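Local coordinates for d-3-phosphoglycerate dehydrogenase oxidoreductase protein (Ralstonia solanacearum, PDB 3GG9), which probably oxidises D-3-phosphoglycerate with NAD, as a member of the D-isomer specific 2-hydroxyacid dehydrogenase family, at the interface of chains A and B. Residues are numbered along the deposited sequence; one frame, centred on the assembly and turned at random. Chains: chain A/B, d-3-phosphoglycerate dehydrogenase oxidoreductase protein.

Contact 1: the interface of chains A and B. Residues chain A 109-110, 113, 307; chain B 157-159, 182.
This is a two-fold symmetric interface between identical chains, where two glutamates of one subunit hold a loop of the other and help to pair the subunits of the deposited dimer. A:Glu113 accepts two consecutive backbone N-H groups. A:Glu113 OE1 takes B:Leu158 N at 2.8 Å. A:Glu113 OE2 takes B:Lys159 N at 3.2 Å. Both oxygens use their syn lone pairs, so the carboxylate forms a fork over the loop and its rotation is fixed. The chain of A:Glu113 is extended (chi2 -165°), which carries the carboxylate from the helix to the loop. Water 2 joins A:Glu113 OE2 to B:Phe182 O.

B:Val157 is the apolar wedge. B:Val157 CG1 lies against A:Ala110 CA (3.7 Å). B:Val157 CG2 sits by A:Glu307 CD (3.6 Å). Its chi1 of -78° spreads the two methyls between these neighbours. A:Val109 CG1 meets B:Lys159 CB at 4.1 Å, the two side chains crossing at about a right angle. The carboxylate of A:Glu307 reaches B:Lys159 O through waters 1 and 3.

Chain A supplies the first turns of helices 109-123 and 306-324. Chain B supplies the loop before strand 162-166 and B:Phe182, in the loop just after helix 170-181.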
ATOM      1  N   VAL A 109      -2.007  -9.463 -13.769  1.00 18.33           N
ATOM      2  CA  VAL A 109      -0.989  -8.661 -13.090  1.00 18.99           C
ATOM      3  C   VAL A 109      -1.544  -7.477 -12.298  1.00 17.53           C
ATOM      4  O   VAL A 109      -1.178  -7.320 -11.136  1.00 21.07           O
ATOM      5  CB  VAL A 109       0.088  -8.179 -14.063  1.00 18.44           C
ATOM      6  CG1 VAL A 109       1.161  -7.363 -13.329  1.00 21.97           C
ATOM      7  CG2 VAL A 109       0.700  -9.412 -14.761  1.00 19.51           C
ATOM      8  N   ALA A 110      -2.399  -6.665 -12.920  1.00 20.04           N
ATOM      9  CA  ALA A 110      -3.008  -5.486 -12.227  1.00 20.67           C
ATOM     10  C   ALA A 110      -3.819  -5.826 -10.985  1.00 19.66           C
ATOM     11  O   ALA A 110      -3.637  -5.175  -9.951  1.00 15.62           O
ATOM     12  CB  ALA A 110      -3.828  -4.621 -13.179  1.00 19.82           C
ATOM     13  N   GLU A 113      -1.279  -7.104  -8.202  1.00 15.45           N
ATOM     14  CA  GLU A 113      -0.531  -6.033  -7.573  1.00 14.58           C
ATOM     15  C   GLU A 113      -1.452  -5.242  -6.668  1.00 18.80           C
ATOM     16  O   GLU A 113      -1.060  -4.794  -5.604  1.00 20.81           O
ATOM     17  CB  GLU A 113       0.075  -5.115  -8.604  1.00 18.13           C
ATOM     18  CG  GLU A 113       1.210  -5.838  -9.345  1.00 18.01           C
ATOM     19  CD  GLU A 113       2.107  -4.912 -10.122  1.00 32.44           C
ATOM     20  OE1 GLU A 113       1.896  -3.695 -10.055  1.00 20.19           O
ATOM     21  OE2 GLU A 113       3.051  -5.400 -10.794  1.00 20.02           O
ATOM     22  N   GLU A 307      -1.868   0.330 -18.039  1.00 25.32           N
ATOM     23  CA  GLU A 307      -1.428  -0.730 -18.967  1.00 24.85           C
ATOM     24  C   GLU A 307      -2.557  -1.737 -19.186  1.00 25.88           C
ATOM     25  O   GLU A 307      -2.811  -2.157 -20.313  1.00 26.29           O
ATOM     26  CB  GLU A 307      -0.184  -1.451 -18.444  1.00 30.14           C
ATOM     27  CG  GLU A 307       1.041  -0.554 -18.352  1.00 34.14           C
ATOM     28  CD  GLU A 307       2.369  -1.328 -18.210  1.00 31.56           C
ATOM     29  OE1 GLU A 307       2.417  -2.535 -18.536  1.00 37.00           O
ATOM     30  OE2 GLU A 307       3.365  -0.710 -17.761  1.00 37.26           O
TER
ATOM     31  N   VAL B 157       0.858  -0.258 -13.014  1.00 25.26           N
ATOM     32  CA  VAL B 157       1.558  -1.471 -12.570  1.00 30.61           C
ATOM     33  C   VAL B 157       3.057  -1.241 -12.399  1.00 27.77           C
ATOM     34  O   VAL B 157       3.653  -0.349 -12.996  1.00 22.82           O
ATOM     35  CB  VAL B 157       1.339  -2.766 -13.443  1.00 32.56           C
ATOM     36  CG1 VAL B 157      -0.024  -3.428 -13.153  1.00 37.70           C
ATOM     37  CG2 VAL B 157       1.581  -2.508 -14.917  1.00 27.69           C
ATOM     38  N   LEU B 158       3.658  -2.083 -11.574  1.00 28.02           N
ATOM     39  CA  LEU B 158       5.062  -1.958 -11.259  1.00 18.80           C
ATOM     40  C   LEU B 158       5.861  -2.788 -12.255  1.00 20.42           C
ATOM     41  O   LEU B 158       6.930  -2.362 -12.695  1.00 20.36           O
ATOM     42  CB  LEU B 158       5.308  -2.457  -9.831  1.00 14.38           C
ATOM     43  CG  LEU B 158       4.599  -1.663  -8.707  1.00 25.42           C
ATOM     44  CD1 LEU B 158       4.996  -2.296  -7.404  1.00 20.38           C
ATOM     45  CD2 LEU B 158       5.039  -0.207  -8.743  1.00 22.47           C
ATOM     46  N   LYS B 159       5.295  -3.946 -12.627  1.00 18.05           N
ATOM     47  CA  LYS B 159       5.942  -4.869 -13.555  1.00 21.85           C
ATOM     48  C   LYS B 159       6.404  -4.141 -14.804  1.00 16.63           C
ATOM     49  O   LYS B 159       5.640  -3.445 -15.463  1.00 22.53           O
ATOM     50  CB  LYS B 159       5.006  -6.032 -13.927  1.00 25.50           C
ATOM     51  CG  LYS B 159       5.721  -7.151 -14.734  1.00 31.89           C
ATOM     52  CD  LYS B 159       4.741  -8.236 -15.165  1.00 25.90           C
ATOM     53  CE  LYS B 159       5.430  -9.316 -16.006  1.00 34.83           C
ATOM     54  NZ  LYS B 159       4.418 -10.373 -16.372  1.00 31.88           N
ATOM     55  N   PHE B 182       8.520  -8.016  -7.989  1.00 24.72           N
ATOM     56  CA  PHE B 182       7.407  -7.522  -8.769  1.00 17.00           C
ATOM     57  C   PHE B 182       7.692  -7.380 -10.260  1.00 22.48           C
ATOM     58  O   PHE B 182       6.862  -6.896 -11.005  1.00 23.50           O
ATOM     59  CB  PHE B 182       6.910  -6.199  -8.167  1.00 22.78           C
ATOM     60  CG  PHE B 182       6.021  -6.411  -6.986  1.00 22.61           C
ATOM     61  CD1 PHE B 182       4.640  -6.344  -7.137  1.00 28.37           C
ATOM     62  CD2 PHE B 182       6.555  -6.744  -5.744  1.00 20.01           C
ATOM     63  CE1 PHE B 182       3.804  -6.590  -6.038  1.00 21.41           C
ATOM     64  CE2 PHE B 182       5.720  -6.995  -4.645  1.00 22.87           C
ATOM     65  CZ  PHE B 182       4.354  -6.908  -4.801  1.00 22.78           C
TER
HETATM   66  O   HOH W   1       5.598  -1.723 -17.591  1.00 22.98           O
HETATM   67  O   HOH W   2       4.166  -7.630 -10.653  1.00 24.76           O
HETATM   68  O   HOH W   3       3.723  -4.596 -17.173  1.00 25.55           O

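Contact 2: the interface of chains A and B. Residues chain A 138-139; chain B 11, 278, 281, 299-301.
A:Trp138 inserts its indole between B:Tyr11, B:Pro299 and B:Glu281, beside the active site of the partner chain. In the D-isomer specific 2-hydroxyacid dehydrogenase family, B:Glu281 and B:His300 are the catalytic glutamate-histidine pair. With CG anti to the backbone N (chi1 177°), the indole swings off its own loop and into the partner. Its pyrrole edge points at the face of B:Tyr11, with CD1 over the centre of the phenol and the planes 77° apart. One face of the six-membered ring receives B:Pro299 CB, 3.6 Å from the ring centroid, as a CH-pi contact. B:Glu281 CG lies beyond the rim, on the side of the plane away from B:Pro299, 3.6 Å from A:Trp138 CH2. B:Phe278 CD2 approaches the far edge in the indole plane.

A:Gln139 adds the polar contact. A:Gln139 NE2 donates to B:Pro299 O at 3.0 Å, almost straight along the C=O axis and in the amide plane. Water 4 links the same NE2 to B:His300 O. The amide oxygen A:Gln139 OE1 meets the edge of B:Tyr11 at CD2 (3.4 Å), with amide and ring nearly perpendicular.

Further out, two bonds hold the carboxylate of B:Glu281, whose aliphatic stem packs on A:Trp138. B:His300 ND1 donates to the syn lone pair of B:Glu281 OE1 at 2.8 Å, within the imidazole plane. B:Phe278 N binds the anti lone pair of B:Glu281 OE2 at 2.8 Å.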
ATOM      1  N   TRP A 138      -0.920  13.673  14.614  1.00 31.63           N
ATOM      2  CA  TRP A 138       0.361  13.077  14.271  1.00 30.47           C
ATOM      3  C   TRP A 138       0.442  11.648  14.761  1.00 37.48           C
ATOM      4  O   TRP A 138       0.260  11.384  15.957  1.00 36.27           O
ATOM      5  CB  TRP A 138       1.522  13.887  14.852  1.00 28.08           C
ATOM      6  CG  TRP A 138       2.874  13.283  14.592  1.00 21.65           C
ATOM      7  CD1 TRP A 138       3.624  12.540  15.456  1.00 23.54           C
ATOM      8  CD2 TRP A 138       3.643  13.392  13.384  1.00 20.72           C
ATOM      9  NE1 TRP A 138       4.805  12.159  14.848  1.00 28.04           N
ATOM     10  CE2 TRP A 138       4.831  12.660  13.576  1.00 21.36           C
ATOM     11  CE3 TRP A 138       3.419  14.006  12.145  1.00 24.72           C
ATOM     12  CZ2 TRP A 138       5.823  12.559  12.593  1.00 23.97           C
ATOM     13  CZ3 TRP A 138       4.407  13.886  11.149  1.00 23.54           C
ATOM     14  CH2 TRP A 138       5.590  13.168  11.396  1.00 25.70           C
ATOM     15  N   GLN A 139       0.748  10.738  13.832  1.00 31.60           N
ATOM     16  CA  GLN A 139       0.990   9.325  14.148  1.00 25.61           C
ATOM     17  C   GLN A 139      -0.178   8.708  14.944  1.00 20.89           C
ATOM     18  O   GLN A 139       0.020   8.163  16.024  1.00 29.77           O
ATOM     19  CB  GLN A 139       2.339   9.158  14.859  1.00 27.53           C
ATOM     20  CG  GLN A 139       2.922   7.761  14.808  1.00 30.15           C
ATOM     21  CD  GLN A 139       4.349   7.717  15.298  1.00 30.38           C
ATOM     22  OE1 GLN A 139       4.622   7.215  16.392  1.00 29.74           O
ATOM     23  NE2 GLN A 139       5.273   8.235  14.490  1.00 25.61           N
TER
ATOM     24  N   TYR B  11       3.472   8.349  20.925  1.00 31.93           N
ATOM     25  CA  TYR B  11       2.174   8.972  20.559  1.00 30.65           C
ATOM     26  C   TYR B  11       0.941   8.093  20.716  1.00 32.54           C
ATOM     27  O   TYR B  11      -0.115   8.583  21.108  1.00 38.02           O
ATOM     28  CB  TYR B  11       2.194   9.569  19.149  1.00 35.98           C
ATOM     29  CG  TYR B  11       3.341  10.505  18.917  1.00 32.16           C
ATOM     30  CD1 TYR B  11       3.311  11.825  19.397  1.00 32.74           C
ATOM     31  CD2 TYR B  11       4.472  10.065  18.249  1.00 29.32           C
ATOM     32  CE1 TYR B  11       4.384  12.679  19.187  1.00 31.11           C
ATOM     33  CE2 TYR B  11       5.541  10.902  18.030  1.00 30.54           C
ATOM     34  CZ  TYR B  11       5.504  12.193  18.509  1.00 29.70           C
ATOM     35  OH  TYR B  11       6.581  12.999  18.276  1.00 37.50           O
ATOM     36  N   PHE B 278      10.019  14.265   7.674  1.00 31.28           N
ATOM     37  CA  PHE B 278       9.846  15.713   7.559  1.00 29.28           C
ATOM     38  C   PHE B 278      10.908  16.453   8.367  1.00 31.91           C
ATOM     39  O   PHE B 278      11.472  15.901   9.311  1.00 29.57           O
ATOM     40  CB  PHE B 278       8.419  16.133   7.990  1.00 29.24           C
ATOM     41  CG  PHE B 278       7.334  15.366   7.277  1.00 33.78           C
ATOM     42  CD1 PHE B 278       6.907  15.755   6.017  1.00 33.26           C
ATOM     43  CD2 PHE B 278       6.785  14.217   7.847  1.00 33.79           C
ATOM     44  CE1 PHE B 278       5.934  15.029   5.349  1.00 31.98           C
ATOM     45  CE2 PHE B 278       5.819  13.476   7.176  1.00 25.76           C
ATOM     46  CZ  PHE B 278       5.397  13.874   5.929  1.00 33.31           C
ATOM     47  N   GLU B 281       9.224  17.457  12.994  1.00 39.24           N
ATOM     48  CA  GLU B 281       8.173  16.519  13.375  1.00 36.09           C
ATOM     49  C   GLU B 281       7.838  16.699  14.842  1.00 40.08           C
ATOM     50  O   GLU B 281       8.749  16.920  15.644  1.00 40.72           O
ATOM     51  CB  GLU B 281       8.606  15.076  13.112  1.00 35.17           C
ATOM     52  CG  GLU B 281       8.796  14.757  11.637  1.00 33.93           C
ATOM     53  CD  GLU B 281       9.489  13.424  11.399  1.00 40.60           C
ATOM     54  OE1 GLU B 281       9.668  12.655  12.366  1.00 35.47           O
ATOM     55  OE2 GLU B 281       9.859  13.147  10.235  1.00 33.07           O
ATOM     56  N   PRO B 299       3.095   9.827   8.829  1.00 26.43           N
ATOM     57  CA  PRO B 299       3.741  10.458   9.975  1.00 21.57           C
ATOM     58  C   PRO B 299       4.920   9.658  10.586  1.00 27.55           C
ATOM     59  O   PRO B 299       4.868   9.229  11.741  1.00 27.90           O
ATOM     60  CB  PRO B 299       2.569  10.643  10.965  1.00 24.87           C
ATOM     61  CG  PRO B 299       1.697   9.468  10.689  1.00 29.19           C
ATOM     62  CD  PRO B 299       1.869   9.107   9.219  1.00 21.89           C
ATOM     63  N   HIS B 300       5.989   9.490   9.804  1.00 22.15           N
ATOM     64  CA  HIS B 300       7.205   8.788  10.246  1.00 27.31           C
ATOM     65  C   HIS B 300       6.937   7.423  10.897  1.00 29.44           C
ATOM     66  O   HIS B 300       7.360   7.146  12.039  1.00 31.16           O
ATOM     67  CB  HIS B 300       8.095   9.700  11.105  1.00 30.74           C
ATOM     68  CG  HIS B 300       9.542   9.316  11.092  1.00 31.47           C
ATOM     69  ND1 HIS B 300      10.538  10.156  11.536  1.00 40.44           N
ATOM     70  CD2 HIS B 300      10.163   8.190  10.662  1.00 36.12           C
ATOM     71  CE1 HIS B 300      11.710   9.557  11.397  1.00 35.24           C
ATOM     72  NE2 HIS B 300      11.508   8.359  10.879  1.00 33.49           N
ATOM     73  N   ILE B 301       6.227   6.576  10.157  1.00 28.05           N
ATOM     74  CA  ILE B 301       5.825   5.271  10.642  1.00 20.24           C
ATOM     75  C   ILE B 301       6.751   4.116  10.255  1.00 22.33           C
ATOM     76  O   ILE B 301       6.492   2.972  10.625  1.00 26.94           O
ATOM     77  CB  ILE B 301       4.364   4.947  10.284  1.00 26.72           C
ATOM     78  CG1 ILE B 301       4.097   5.143   8.780  1.00 22.73           C
ATOM     79  CG2 ILE B 301       3.441   5.843  11.106  1.00 23.65           C
ATOM     80  CD1 ILE B 301       2.708   4.640   8.312  1.00 21.37           C
TER
HETATM   81  O   HOH W   4       8.473   8.418  14.296  1.00 32.22           O

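Contact 3: the interface of chains A and B. Residues chain A 129, 139-141, 153-154; chain B 11-12.
A:Gln139 has left-handed backbone torsions (phi 54°, psi 54°) and A:Gln140 is extended, and this turn of chain A wraps around B:Gln12 in the loop of the partner. The amide of B:Gln12 is the centre of the contact. B:Gln12 NE2 donates to the phenol oxygen A:Tyr129 OH at 2.7 Å, in the amide plane. The two side chains come from opposite directions, and NE2 lies at the edge of the phenol, with ring and amide planes 80° apart. A second N-H of B:Gln12 NE2 goes to water 5 at 2.9 Å, and this water also touches A:Gln139 OE1. On the other end of the amide, B:Gln12 OE1 accepts from A:Ser141 OG at 2.9 Å. Amide oxygen and nitrogen are both engaged, which is consistent with the modelled orientation of the amide.

The faces of this amide are covered as well. A:Ile154 CD1 lies over one face, 3.6 Å from B:Gln12 CD, and A:Gln139 O lies over the other. One face of the A:Tyr129 ring, within chain A, is covered by A:Ser141 CB. The side chain of A:Gln140 bends at chi2, which turns its amide back toward B:Tyr11. A:Gln140 NE2 donates to B:Tyr11 O at 2.9 Å from above the carbonyl plane, away from the lone pairs.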
ATOM      1  N   TYR A 129      -3.615   6.292   9.026  1.00 27.87           N
ATOM      2  CA  TYR A 129      -2.589   7.224   9.452  1.00 28.10           C
ATOM      3  C   TYR A 129      -2.568   8.464   8.561  1.00 28.86           C
ATOM      4  O   TYR A 129      -2.369   9.574   9.054  1.00 30.48           O
ATOM      5  CB  TYR A 129      -1.206   6.571   9.384  1.00 23.99           C
ATOM      6  CG  TYR A 129      -0.712   5.822  10.604  1.00 25.41           C
ATOM      7  CD1 TYR A 129      -0.411   6.487  11.803  1.00 21.20           C
ATOM      8  CD2 TYR A 129      -0.446   4.456  10.523  1.00 18.02           C
ATOM      9  CE1 TYR A 129       0.097   5.778  12.924  1.00 20.80           C
ATOM     10  CE2 TYR A 129       0.054   3.752  11.616  1.00 17.88           C
ATOM     11  CZ  TYR A 129       0.329   4.415  12.805  1.00 22.75           C
ATOM     12  OH  TYR A 129       0.839   3.664  13.847  1.00 22.54           O
ATOM     13  N   GLN A 139       0.748  10.738  13.832  1.00 31.60           N
ATOM     14  CA  GLN A 139       0.990   9.325  14.148  1.00 25.61           C
ATOM     15  C   GLN A 139      -0.178   8.708  14.944  1.00 20.89           C
ATOM     16  O   GLN A 139       0.020   8.163  16.024  1.00 29.77           O
ATOM     17  CB  GLN A 139       2.339   9.158  14.859  1.00 27.53           C
ATOM     18  CG  GLN A 139       2.922   7.761  14.808  1.00 30.15           C
ATOM     19  CD  GLN A 139       4.349   7.717  15.298  1.00 30.38           C
ATOM     20  OE1 GLN A 139       4.622   7.215  16.392  1.00 29.74           O
ATOM     21  NE2 GLN A 139       5.273   8.235  14.490  1.00 25.61           N
ATOM     22  N   GLN A 140      -1.394   8.832  14.415  1.00 26.98           N
ATOM     23  CA  GLN A 140      -2.597   8.241  15.040  1.00 29.91           C
ATOM     24  C   GLN A 140      -3.432   7.477  14.008  1.00 29.94           C
ATOM     25  O   GLN A 140      -3.834   8.035  12.990  1.00 31.93           O
ATOM     26  CB  GLN A 140      -3.466   9.316  15.712  1.00 33.47           C
ATOM     27  CG  GLN A 140      -2.795  10.104  16.841  1.00 37.23           C
ATOM     28  CD  GLN A 140      -2.534   9.290  18.107  1.00 31.89           C
ATOM     29  OE1 GLN A 140      -3.061   8.194  18.289  1.00 31.05           O
ATOM     30  NE2 GLN A 140      -1.716   9.840  18.996  1.00 31.75           N
ATOM     31  N   SER A 141      -3.698   6.203  14.257  1.00 29.40           N
ATOM     32  CA  SER A 141      -4.400   5.400  13.263  1.00 29.12           C
ATOM     33  C   SER A 141      -5.760   4.934  13.760  1.00 32.35           C
ATOM     34  O   SER A 141      -6.426   4.144  13.087  1.00 34.73           O
ATOM     35  CB  SER A 141      -3.555   4.185  12.897  1.00 27.36           C
ATOM     36  OG  SER A 141      -3.179   3.479  14.076  1.00 30.71           O
ATOM     37  N   GLY A 153      -3.527  -0.614  16.531  1.00 30.11           N
ATOM     38  CA  GLY A 153      -3.389   0.587  15.704  1.00 25.63           C
ATOM     39  C   GLY A 153      -1.997   0.714  15.093  1.00 32.47           C
ATOM     40  O   GLY A 153      -1.780   1.497  14.175  1.00 34.68           O
ATOM     41  N   ILE A 154      -1.050  -0.071  15.590  1.00 31.64           N
ATOM     42  CA  ILE A 154       0.346  -0.047  15.137  0.50 31.35           C
ATOM     43  C   ILE A 154       0.565  -0.997  13.958  1.00 29.61           C
ATOM     44  O   ILE A 154      -0.092  -2.025  13.882  1.00 28.92           O
ATOM     45  CB  ILE A 154       1.319  -0.321  16.356  0.50 34.67           C
ATOM     46  CG1 ILE A 154       2.146   0.920  16.671  0.50 33.00           C
ATOM     47  CG2 ILE A 154       2.264  -1.482  16.153  0.50 39.19           C
ATOM     48  CD1 ILE A 154       1.399   1.926  17.481  0.50 20.58           C
TER
ATOM     49  N   TYR B  11       3.472   8.349  20.925  1.00 31.93           N
ATOM     50  CA  TYR B  11       2.174   8.972  20.559  1.00 30.65           C
ATOM     51  C   TYR B  11       0.941   8.093  20.716  1.00 32.54           C
ATOM     52  O   TYR B  11      -0.115   8.583  21.108  1.00 38.02           O
ATOM     53  CB  TYR B  11       2.194   9.569  19.149  1.00 35.98           C
ATOM     54  CG  TYR B  11       3.341  10.505  18.917  1.00 32.16           C
ATOM     55  CD1 TYR B  11       3.311  11.825  19.397  1.00 32.74           C
ATOM     56  CD2 TYR B  11       4.472  10.065  18.249  1.00 29.32           C
ATOM     57  CE1 TYR B  11       4.384  12.679  19.187  1.00 31.11           C
ATOM     58  CE2 TYR B  11       5.541  10.902  18.030  1.00 30.54           C
ATOM     59  CZ  TYR B  11       5.504  12.193  18.509  1.00 29.70           C
ATOM     60  OH  TYR B  11       6.581  12.999  18.276  1.00 37.50           O
ATOM     61  N   GLN B  12       1.079   6.804  20.413  1.00 32.84           N
ATOM     62  CA  GLN B  12      -0.048   5.866  20.483  1.00 32.29           C
ATOM     63  C   GLN B  12      -0.065   5.020  21.753  1.00 34.80           C
ATOM     64  O   GLN B  12      -0.896   4.120  21.890  1.00 34.09           O
ATOM     65  CB  GLN B  12      -0.101   4.978  19.234  1.00 29.13           C
ATOM     66  CG  GLN B  12      -0.599   5.737  18.024  1.00 26.32           C
ATOM     67  CD  GLN B  12      -0.410   4.986  16.720  1.00 33.30           C
ATOM     68  OE1 GLN B  12      -1.364   4.469  16.151  1.00 33.73           O
ATOM     69  NE2 GLN B  12       0.824   4.933  16.239  1.00 19.53           N
TER
HETATM   70  O   HOH W   5       2.945   6.059  17.905  1.00 33.77           O

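Contact 2 and contact 3 are neighbours, with C-alpha centres about 9 Å apart, and they share A:Gln139 and B:Tyr11. The chain A stretch after helix 126-134 serves both: one residue faces the partner's catalytic pair, and those that follow receive the partner's loop at B:Tyr11 and B:Gln12. Contact 1 stands apart, about 29 Å from contact 2 and 30 Å from contact 3 between C-alpha centres, and uses helices 109-123 and 306-324. Each contact recurs with the chains exchanged. In the deposited dimer the subunits are joined at separate places, and contact 2 places each active site against its partner, which may couple dimer formation to active-site shape.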